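Local coordinates for uncharacterized protein (Bacteroides caccae, PDB 4L7A) that is of unknown function but, as a member of a putative zinc-binding metallo-peptidase family, probably cleaves peptide bonds with the help of a zinc ion, at residues 13-16 with 17-21; 83-86 with 87-91; 176-179 with 180-183. All coordinates share one frame; numbering follows the deposited sequence.

Contact 1 (13-16 with 17-21)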
ATOM      1  N   PHE A  13     -28.248   5.250  -4.036  1.00 68.06           N
ATOM      2  CA  PHE A  13     -26.832   5.368  -3.619  1.00 61.13           C
ATOM      3  C   PHE A  13     -26.619   6.138  -2.274  1.00 58.52           C
ATOM      4  O   PHE A  13     -25.495   6.101  -1.700  1.00 52.69           O
ATOM      5  CB  PHE A  13     -26.001   6.009  -4.769  1.00 57.76           C
ATOM      6  N   ASP A  14     -27.666   6.847  -1.789  1.00 56.87           N
ATOM      7  CA  ASP A  14     -27.615   7.613  -0.500  1.00 47.61           C
ATOM      8  C   ASP A  14     -27.874   6.651   0.666  1.00 39.82           C
ATOM      9  O   ASP A  14     -28.763   5.786   0.636  1.00 37.18           O
ATOM     10  CB  ASP A  14     -28.643   8.764  -0.419  1.00 50.84           C
ATOM     11  CG  ASP A  14     -28.632   9.689  -1.643  1.00 55.24           C
ATOM     12  OD1 ASP A  14     -27.635  10.376  -1.878  1.00 62.95           O
ATOM     13  OD2 ASP A  14     -29.647   9.766  -2.361  1.00 63.53           O
ATOM     14  N   ALA A  15     -27.127   6.831   1.725  1.00 33.27           N
ATOM     15  CA  ALA A  15     -27.290   5.973   2.867  1.00 33.48           C
ATOM     16  C   ALA A  15     -28.203   6.607   3.901  1.00 31.86           C
ATOM     17  O   ALA A  15     -28.188   7.816   4.079  1.00 34.29           O
ATOM     18  CB  ALA A  15     -25.962   5.690   3.453  1.00 32.24           C
ATOM     19  N   SER A  16     -28.951   5.782   4.616  1.00 30.91           N
ATOM     20  CA  SER A  16     -29.779   6.246   5.747  1.00 30.40           C
ATOM     21  C   SER A  16     -28.909   6.372   6.996  1.00 30.65           C
ATOM     22  O   SER A  16     -27.799   5.823   7.042  1.00 29.91           O
ATOM     23  CB  SER A  16     -30.897   5.224   6.021  1.00 30.46           C
ATOM     24  OG  SER A  16     -30.357   3.979   6.440  1.00 29.84           O
ATOM     25  N   GLU A  17     -29.413   7.008   8.041  1.00 31.94           N
ATOM     26  CA  GLU A  17     -28.663   7.077   9.307  1.00 32.38           C
ATOM     27  C   GLU A  17     -28.429   5.694   9.909  1.00 31.72           C
ATOM     28  O   GLU A  17     -27.388   5.446  10.519  1.00 30.54           O
ATOM     29  CB  GLU A  17     -29.377   7.945  10.316  1.00 35.80           C
ATOM     30  CG  GLU A  17     -29.466   9.395   9.913  1.00 40.91           C
ATOM     31  CD  GLU A  17     -28.082  10.018   9.635  1.00 43.44           C
ATOM     32  OE1 GLU A  17     -27.086   9.736  10.373  1.00 47.00           O
ATOM     33  OE2 GLU A  17     -28.019  10.789   8.650  1.00 45.99           O
ATOM     34  N   LYS A  18     -29.399   4.807   9.743  1.00 31.22           N
ATOM     35  CA  LYS A  18     -29.284   3.431  10.260  1.00 33.32           C
ATOM     36  C   LYS A  18     -28.143   2.657   9.593  1.00 31.71           C
ATOM     37  O   LYS A  18     -27.378   1.976  10.268  1.00 31.25           O
ATOM     38  CB  LYS A  18     -30.608   2.697  10.043  1.00 36.49           C
ATOM     39  CG  LYS A  18     -30.769   1.393  10.845  1.00 40.31           C
ATOM     40  CD  LYS A  18     -32.247   1.085  11.077  1.00 43.02           C
ATOM     41  CE  LYS A  18     -32.960   2.177  11.929  1.00 46.70           C
ATOM     42  NZ  LYS A  18     -34.272   1.736  12.509  1.00 49.18           N
ATOM     43  N   GLU A  19     -28.038   2.796   8.274  1.00 29.02           N
ATOM     44  CA  GLU A  19     -26.970   2.173   7.471  1.00 27.78           C
ATOM     45  C   GLU A  19     -25.598   2.725   7.892  1.00 26.08           C
ATOM     46  O   GLU A  19     -24.671   1.962   8.121  1.00 23.71           O
ATOM     47  CB  GLU A  19     -27.247   2.381   5.967  1.00 27.62           C
ATOM     48  CG  GLU A  19     -28.430   1.498   5.451  1.00 28.56           C
ATOM     49  CD  GLU A  19     -28.945   1.853   4.052  1.00 28.27           C
ATOM     50  OE1 GLU A  19     -28.735   2.981   3.580  1.00 29.61           O
ATOM     51  OE2 GLU A  19     -29.653   1.022   3.438  1.00 28.21           O
ATOM     52  N   LYS A  20     -25.493   4.042   8.066  1.00 25.70           N
ATOM     53  CA  LYS A  20     -24.245   4.653   8.521  1.00 26.96           C
ATOM     54  C   LYS A  20     -23.852   4.233   9.912  1.00 26.96           C
ATOM     55  O   LYS A  20     -22.667   4.046  10.156  1.00 26.22           O
ATOM     56  CB  LYS A  20     -24.310   6.167   8.511  1.00 27.86           C
ATOM     57  CG  LYS A  20     -24.480   6.709   7.140  1.00 31.82           C
ATOM     58  CD  LYS A  20     -24.627   8.184   7.241  1.00 37.65           C
ATOM     59  CE  LYS A  20     -25.041   8.767   5.948  1.00 43.06           C
ATOM     60  NZ  LYS A  20     -25.228  10.210   6.165  1.00 50.19           N
ATOM     61  N   SER A  21     -24.828   4.102  10.826  1.00 28.02           N
ATOM     62  CA  SER A  21     -24.509   3.624  12.170  1.00 29.87           C
ATOM     63  C   SER A  21     -24.101   2.151  12.103  1.00 29.45           C
ATOM     64  O   SER A  21     -23.259   1.723  12.870  1.00 31.09           O
ATOM     65  CB  SER A  21     -25.696   3.770  13.154  1.00 32.03           C
ATOM     66  OG  SER A  21     -26.017   5.130  13.249  1.00 33.31           O
TER
HETATM   67  O   HOH W   1     -28.502   3.151   0.914  1.00 21.49           O
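Ser-16 and Glu-19 grip each other at the start of helix 17-35 as a capping box. Followed outward, the Glu-19 side chain keeps to Ser-16 for most of its length: CB lies near the hydroxyl and the carbonyl oxygen, CG passes 3.3 Å from Ser-16 OG, and the chain then runs extended to the carboxylate. There OE1 accepts the backbone N-H of Ser-16 (N to OE1 3.0 Å, 168° at the hydrogen), on its anti side and 33° out of the carboxylate plane. OE1 also sits 3.4 Å from Ala-15 CA, and water 1 donates to it at 2.7 Å while donating to Asp-14 O. In return Ser-16 OG, set between its own N and carbonyl carbon (chi1 64°), accepts from Glu-19 N at 3.2 Å. Lys-20 N closes the first helical turn on Ser-16 O. Glu-19 touches Trp-60, and Ala-15 and Lys-20 touch Phe-59, of helix 59-81. An alanine in place of this glutamate would probably leave Ser-16 N and the water without their common acceptor and the loop leading into the helix freer to swing. A carboxylate at the N-terminal end of a helix is probably steadied by the helix dipole, which may favour its charged form.

Contact 2 (83-86 with 87-91)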
ATOM      1  N   LEU A  83      -0.864 -10.665  14.417  1.00 30.94           N
ATOM      2  CA  LEU A  83      -1.566  -9.447  14.708  1.00 32.16           C
ATOM      3  C   LEU A  83      -0.582  -8.382  15.168  1.00 31.10           C
ATOM      4  O   LEU A  83      -0.698  -7.211  14.766  1.00 28.20           O
ATOM      5  CB  LEU A  83      -2.644  -9.679  15.745  1.00 35.30           C
ATOM      6  CG  LEU A  83      -3.504  -8.450  16.000  1.00 42.48           C
ATOM      7  CD1 LEU A  83      -4.466  -8.238  14.832  1.00 44.55           C
ATOM      8  CD2 LEU A  83      -4.279  -8.551  17.364  1.00 46.90           C
ATOM      9  N   ASP A  84       0.434  -8.790  15.908  1.00 28.23           N
ATOM     10  CA  ASP A  84       1.411  -7.839  16.429  1.00 30.32           C
ATOM     11  C   ASP A  84       2.220  -7.176  15.353  1.00 27.40           C
ATOM     12  O   ASP A  84       2.502  -5.984  15.401  1.00 26.93           O
ATOM     13  CB  ASP A  84       2.357  -8.533  17.399  1.00 34.98           C
ATOM     14  CG  ASP A  84       1.687  -8.846  18.714  1.00 37.96           C
ATOM     15  OD1 ASP A  84       0.749  -8.134  19.063  1.00 38.49           O
ATOM     16  OD2 ASP A  84       2.064  -9.813  19.393  1.00 43.06           O
ATOM     17  N   PHE A  85       2.549  -7.940  14.336  1.00 28.18           N
ATOM     18  CA  PHE A  85       3.257  -7.385  13.167  1.00 26.05           C
ATOM     19  C   PHE A  85       2.377  -6.370  12.459  1.00 23.37           C
ATOM     20  O   PHE A  85       2.771  -5.220  12.174  1.00 23.06           O
ATOM     21  CB  PHE A  85       3.637  -8.539  12.225  1.00 24.75           C
ATOM     22  CG  PHE A  85       4.071  -8.096  10.875  1.00 22.57           C
ATOM     23  CD1 PHE A  85       5.318  -7.527  10.697  1.00 22.62           C
ATOM     24  CD2 PHE A  85       3.269  -8.294   9.787  1.00 22.47           C
ATOM     25  CE1 PHE A  85       5.740  -7.119   9.467  1.00 21.84           C
ATOM     26  CE2 PHE A  85       3.685  -7.902   8.494  1.00 22.01           C
ATOM     27  CZ  PHE A  85       4.919  -7.306   8.339  1.00 21.40           C
ATOM     28  N   THR A  86       1.145  -6.778  12.180  1.00 23.45           N
ATOM     29  CA  THR A  86       0.206  -5.886  11.484  1.00 22.71           C
ATOM     30  C   THR A  86       0.049  -4.593  12.217  1.00 22.91           C
ATOM     31  O   THR A  86       0.131  -3.528  11.610  1.00 23.53           O
ATOM     32  CB  THR A  86      -1.166  -6.558  11.284  1.00 22.46           C
ATOM     33  OG1 THR A  86      -0.953  -7.840  10.708  1.00 21.50           O
ATOM     34  CG2 THR A  86      -2.071  -5.749  10.345  1.00 22.11           C
ATOM     35  N   ARG A  87      -0.129  -4.677  13.532  1.00 23.73           N
ATOM     36  CA  ARG A  87      -0.278  -3.489  14.343  1.00 24.73           C
ATOM     37  C   ARG A  87       0.969  -2.647  14.321  1.00 23.56           C
ATOM     38  O   ARG A  87       0.882  -1.446  14.476  1.00 23.40           O
ATOM     39  CB  ARG A  87      -0.676  -3.828  15.808  1.00 26.91           C
ATOM     40  CG  ARG A  87      -2.130  -4.326  15.919  1.00 30.40           C
ATOM     41  CD  ARG A  87      -2.407  -5.131  17.212  1.00 33.55           C
ATOM     42  NE  ARG A  87      -2.320  -4.246  18.367  1.00 37.35           N
ATOM     43  CZ  ARG A  87      -3.252  -3.346  18.731  1.00 42.56           C
ATOM     44  NH1 ARG A  87      -4.383  -3.163  18.040  1.00 43.57           N
ATOM     45  NH2 ARG A  87      -3.072  -2.614  19.820  1.00 43.98           N
ATOM     46  N   ALA A  88       2.146  -3.266  14.190  1.00 23.93           N
ATOM     47  CA  ALA A  88       3.393  -2.506  14.283  1.00 24.62           C
ATOM     48  C   ALA A  88       3.622  -1.549  13.119  1.00 25.57           C
ATOM     49  O   ALA A  88       4.347  -0.598  13.278  1.00 28.24           O
ATOM     50  CB  ALA A  88       4.601  -3.432  14.413  1.00 24.87           C
ATOM     51  N   CYS A  89       3.055  -1.825  11.949  1.00 25.13           N
ATOM     52  CA  CYS A  89       3.223  -0.941  10.815  1.00 24.54           C
ATOM     53  C   CYS A  89       1.928  -0.340  10.270  1.00 24.18           C
ATOM     54  O   CYS A  89       1.879   0.016   9.116  1.00 25.58           O
ATOM     55  CB  CYS A  89       3.973  -1.660   9.701  1.00 23.79           C
ATOM     56  SG  CYS A  89       3.340  -3.249   9.214  1.00 23.93           S
ATOM     57  N   ALA A  90       0.889  -0.254  11.097  1.00 23.31           N
ATOM     58  CA  ALA A  90      -0.405   0.233  10.649  1.00 21.72           C
ATOM     59  C   ALA A  90      -0.444   1.727  10.679  1.00 20.25           C
ATOM     60  O   ALA A  90       0.222   2.342  11.443  1.00 21.27           O
ATOM     61  CB  ALA A  90      -1.526  -0.321  11.519  1.00 23.66           C
ATOM     62  N   PRO A  91      -1.206   2.331   9.781  1.00 20.27           N
ATOM     63  CA  PRO A  91      -1.377   3.746   9.938  1.00 21.18           C
ATOM     64  C   PRO A  91      -2.298   3.979  11.143  1.00 23.27           C
ATOM     65  O   PRO A  91      -2.995   3.080  11.558  1.00 22.01           O
ATOM     66  CB  PRO A  91      -2.112   4.149   8.654  1.00 20.05           C
ATOM     67  CG  PRO A  91      -2.946   2.979   8.325  1.00 21.22           C
ATOM     68  CD  PRO A  91      -2.178   1.738   8.842  1.00 20.75           C
TER
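Cys-89 turns its sulfur between its own backbone N and carbonyl carbon (chi1 51°), and Phe-85 sends its ring off with CG anti to the backbone N (chi1 167°); together these torsions put SG over one face of the ring. The sulfur stands 4.6 Å from the Phe-85 ring centroid and 17° off the normal, nearest to CZ at 4.4 Å, a sulfur-aromatic contact. SG also lies 3.6 Å from Phe-85 O. On another side of the helix, Leu-83 and Arg-87 meet along their aliphatic parts, with Leu-83 CG 3.7 Å from Arg-87 CD as the two chains cross at a slant. Arg-87 bends further out, and its guanidinium leaves the helix to bond Asn-36 and the carbonyl of Pro-34.

All this takes place on the short helix 83-88, which follows helix 59-81 and comes to its end here. Arg-87 N makes a straight bond to Leu-83 O (2.9 Å), whereas Cys-89 N has weak bonds to both Phe-85 O and Thr-86 O, each 3.4 Å long, as Cys-89 leaves helical geometry. Ala-88 N likewise divides itself between Asp-84 O and, weakly, Phe-85 O. On the buried side, Phe-85 and Cys-89 both pack on Leu-150 of helix 131-153, and Phe-85 also meets Trp-244 of helix 211-244. The hydroxyl of Thr-86 is bonded to Asp-78, which ties this helix back to helix 59-81, and to Gly-82 O in the junction between the two.

Contact 3 (176-179 with 180-183)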
ATOM      1  N   ARG A 176      14.810   9.980 -14.584  1.00 28.42           N
ATOM      2  CA  ARG A 176      15.345   8.723 -15.075  1.00 26.37           C
ATOM      3  C   ARG A 176      14.213   7.769 -15.202  1.00 27.29           C
ATOM      4  O   ARG A 176      13.457   7.582 -14.255  1.00 26.15           O
ATOM      5  CB  ARG A 176      16.387   8.160 -14.105  1.00 27.43           C
ATOM      6  CG  ARG A 176      17.660   9.031 -13.944  1.00 26.88           C
ATOM      7  CD  ARG A 176      18.755   8.304 -13.210  1.00 26.65           C
ATOM      8  NE  ARG A 176      18.418   7.958 -11.836  1.00 27.96           N
ATOM      9  CZ  ARG A 176      19.289   7.423 -10.977  1.00 28.66           C
ATOM     10  NH1 ARG A 176      20.521   7.155 -11.372  1.00 28.14           N
ATOM     11  NH2 ARG A 176      18.940   7.167  -9.726  1.00 28.55           N
ATOM     12  N   LYS A 177      14.093   7.127 -16.354  1.00 29.07           N
ATOM     13  CA  LYS A 177      13.024   6.161 -16.577  1.00 32.00           C
ATOM     14  C   LYS A 177      13.459   4.772 -16.137  1.00 30.26           C
ATOM     15  O   LYS A 177      14.628   4.557 -15.845  1.00 28.28           O
ATOM     16  CB  LYS A 177      12.645   6.120 -18.067  1.00 36.84           C
ATOM     17  CG  LYS A 177      12.031   7.392 -18.600  1.00 41.88           C
ATOM     18  CD  LYS A 177      11.277   7.061 -19.901  1.00 46.51           C
ATOM     19  CE  LYS A 177       9.943   7.723 -19.979  1.00 50.72           C
ATOM     20  NZ  LYS A 177      10.086   8.848 -20.928  1.00 55.88           N
ATOM     21  N   LEU A 178      12.505   3.841 -16.151  1.00 29.02           N
ATOM     22  CA  LEU A 178      12.709   2.482 -15.712  1.00 27.87           C
ATOM     23  C   LEU A 178      13.826   1.790 -16.485  1.00 27.78           C
ATOM     24  O   LEU A 178      14.639   1.127 -15.891  1.00 25.87           O
ATOM     25  CB  LEU A 178      11.414   1.668 -15.852  1.00 27.30           C
ATOM     26  CG  LEU A 178      11.453   0.214 -15.368  1.00 26.69           C
ATOM     27  CD1 LEU A 178      11.922   0.087 -13.912  1.00 25.37           C
ATOM     28  CD2 LEU A 178      10.055  -0.383 -15.553  1.00 25.40           C
ATOM     29  N   ALA A 179      13.861   1.972 -17.795  1.00 27.91           N
ATOM     30  CA  ALA A 179      14.898   1.338 -18.626  1.00 29.47           C
ATOM     31  C   ALA A 179      16.312   1.814 -18.236  1.00 28.03           C
ATOM     32  O   ALA A 179      17.239   1.034 -18.288  1.00 27.80           O
ATOM     33  CB  ALA A 179      14.601   1.569 -20.170  1.00 28.83           C
ATOM     34  N   GLU A 180      16.440   3.067 -17.790  1.00 27.70           N
ATOM     35  CA  GLU A 180      17.689   3.565 -17.238  1.00 28.30           C
ATOM     36  C   GLU A 180      18.008   3.079 -15.822  1.00 27.03           C
ATOM     37  O   GLU A 180      19.164   2.836 -15.542  1.00 24.18           O
ATOM     38  CB  GLU A 180      17.722   5.097 -17.246  1.00 29.97           C
ATOM     39  CG  GLU A 180      19.058   5.701 -16.768  1.00 32.39           C
ATOM     40  CD  GLU A 180      19.105   7.252 -16.857  1.00 38.03           C
ATOM     41  OE1 GLU A 180      18.182   7.847 -17.463  1.00 37.27           O
ATOM     42  OE2 GLU A 180      20.088   7.850 -16.337  1.00 41.61           O
ATOM     43  N   VAL A 181      17.026   2.979 -14.910  1.00 24.98           N
ATOM     44  CA  VAL A 181      17.388   2.701 -13.514  1.00 23.89           C
ATOM     45  C   VAL A 181      17.520   1.210 -13.149  1.00 22.59           C
ATOM     46  O   VAL A 181      18.211   0.834 -12.208  1.00 22.76           O
ATOM     47  CB  VAL A 181      16.474   3.422 -12.520  1.00 23.52           C
ATOM     48  CG1 VAL A 181      16.556   4.933 -12.783  1.00 24.64           C
ATOM     49  CG2 VAL A 181      15.043   2.895 -12.572  1.00 22.29           C
ATOM     50  N   ALA A 182      16.831   0.375 -13.886  1.00 22.34           N
ATOM     51  CA  ALA A 182      16.816  -1.039 -13.621  1.00 22.54           C
ATOM     52  C   ALA A 182      18.202  -1.618 -13.778  1.00 22.54           C
ATOM     53  O   ALA A 182      18.597  -2.389 -12.943  1.00 21.11           O
ATOM     54  CB  ALA A 182      15.801  -1.715 -14.516  1.00 22.09           C
ATOM     55  N   PRO A 183      18.964  -1.226 -14.837  1.00 25.56           N
ATOM     56  CA  PRO A 183      20.338  -1.747 -14.963  1.00 27.74           C
ATOM     57  C   PRO A 183      21.255  -1.364 -13.818  1.00 27.18           C
ATOM     58  O   PRO A 183      22.300  -1.997 -13.649  1.00 30.45           O
ATOM     59  CB  PRO A 183      20.849  -1.132 -16.287  1.00 28.28           C
ATOM     60  CG  PRO A 183      19.668  -0.959 -17.092  1.00 28.38           C
ATOM     61  CD  PRO A 183      18.577  -0.535 -16.071  1.00 26.86           C
TER
HETATM   62  O   HOH W   2      21.786   7.391 -14.256  1.00 35.84           O
HETATM   63  O   HOH W   3      15.972   7.489 -18.480  1.00 30.33           O
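One face of the Arg-176 guanidinium takes the methyl CG1 of Val-181, which lies 3.7 Å from NE; at the edge, in the plane of the group, water 2 accepts from NH1. The carboxylate of Glu-180 is turned 81° against that plane, and the two side chains cross at about a right angle. The charged atoms do not meet: OE2 rests against the aliphatic part of the arginine, 3.4 Å from Arg-176 CD, and stays 4.8 Å from Arg-176 NE. Water 2 joins the opposite charges instead, donating to OE2 at 2.7 Å. Water 3 lies between OE1 and the backbone N-H of Lys-177, which it accepts, though its distance to OE1 is doubtfully short.

Glu-180 reaches these positions by an extended chain, with CG anti to the backbone N (chi1 -176°), which carries the carboxylate back alongside the residues leading into the helix. Val-181 adds a second hold on the arginine, its CG1 being 3.5 Å from Arg-176 CB. The charged end of Arg-176 has a further partner, NH1 bonding the carbonyl oxygen of Asn-167.

The backbone of the same residues winds into the short helix 178-181, with Lys-177 as its N-cap residue. Val-181 N donates to Lys-177 O at 3.0 Å and Ala-182 N to Leu-178 O. Pro-183 brings no N-H to continue the ladder; its CD lies against Ala-179 O.

Outward from the helix, Arg-176 and Val-181 both touch Phe-186 in the following loop. Leu-178 CD1, 4.3 Å from Ala-182 CB, forms the other flank, and these two residues pack on Leu-220 of the long helix 211-244, with Ala-182 also meeting Ala-221.

Overall arrangement
The three contacts are local turns strung in series along one chain: contact 1 starts helix 17-35, contact 2 ends helix 83-88, and contact 3 is the short helix 178-181. None touches another. The centres of contacts 1 and 2 lie about 30 Å apart, those of contacts 2 and 3 about 33 Å, and those of contacts 1 and 3 about 48 Å, these last two pairs falling on opposite sides of the chain's centre. Helix 17-35 leads from contact 1 to Tyr-35, which touches the 83-86 segment, while helix 211-244 packs against both contact 2 and contact 3. Contact 2 also packs on helix 131-153, which carries an HExxH motif that probably forms the zinc site; contacts 1 and 3 hold no metal or substrate.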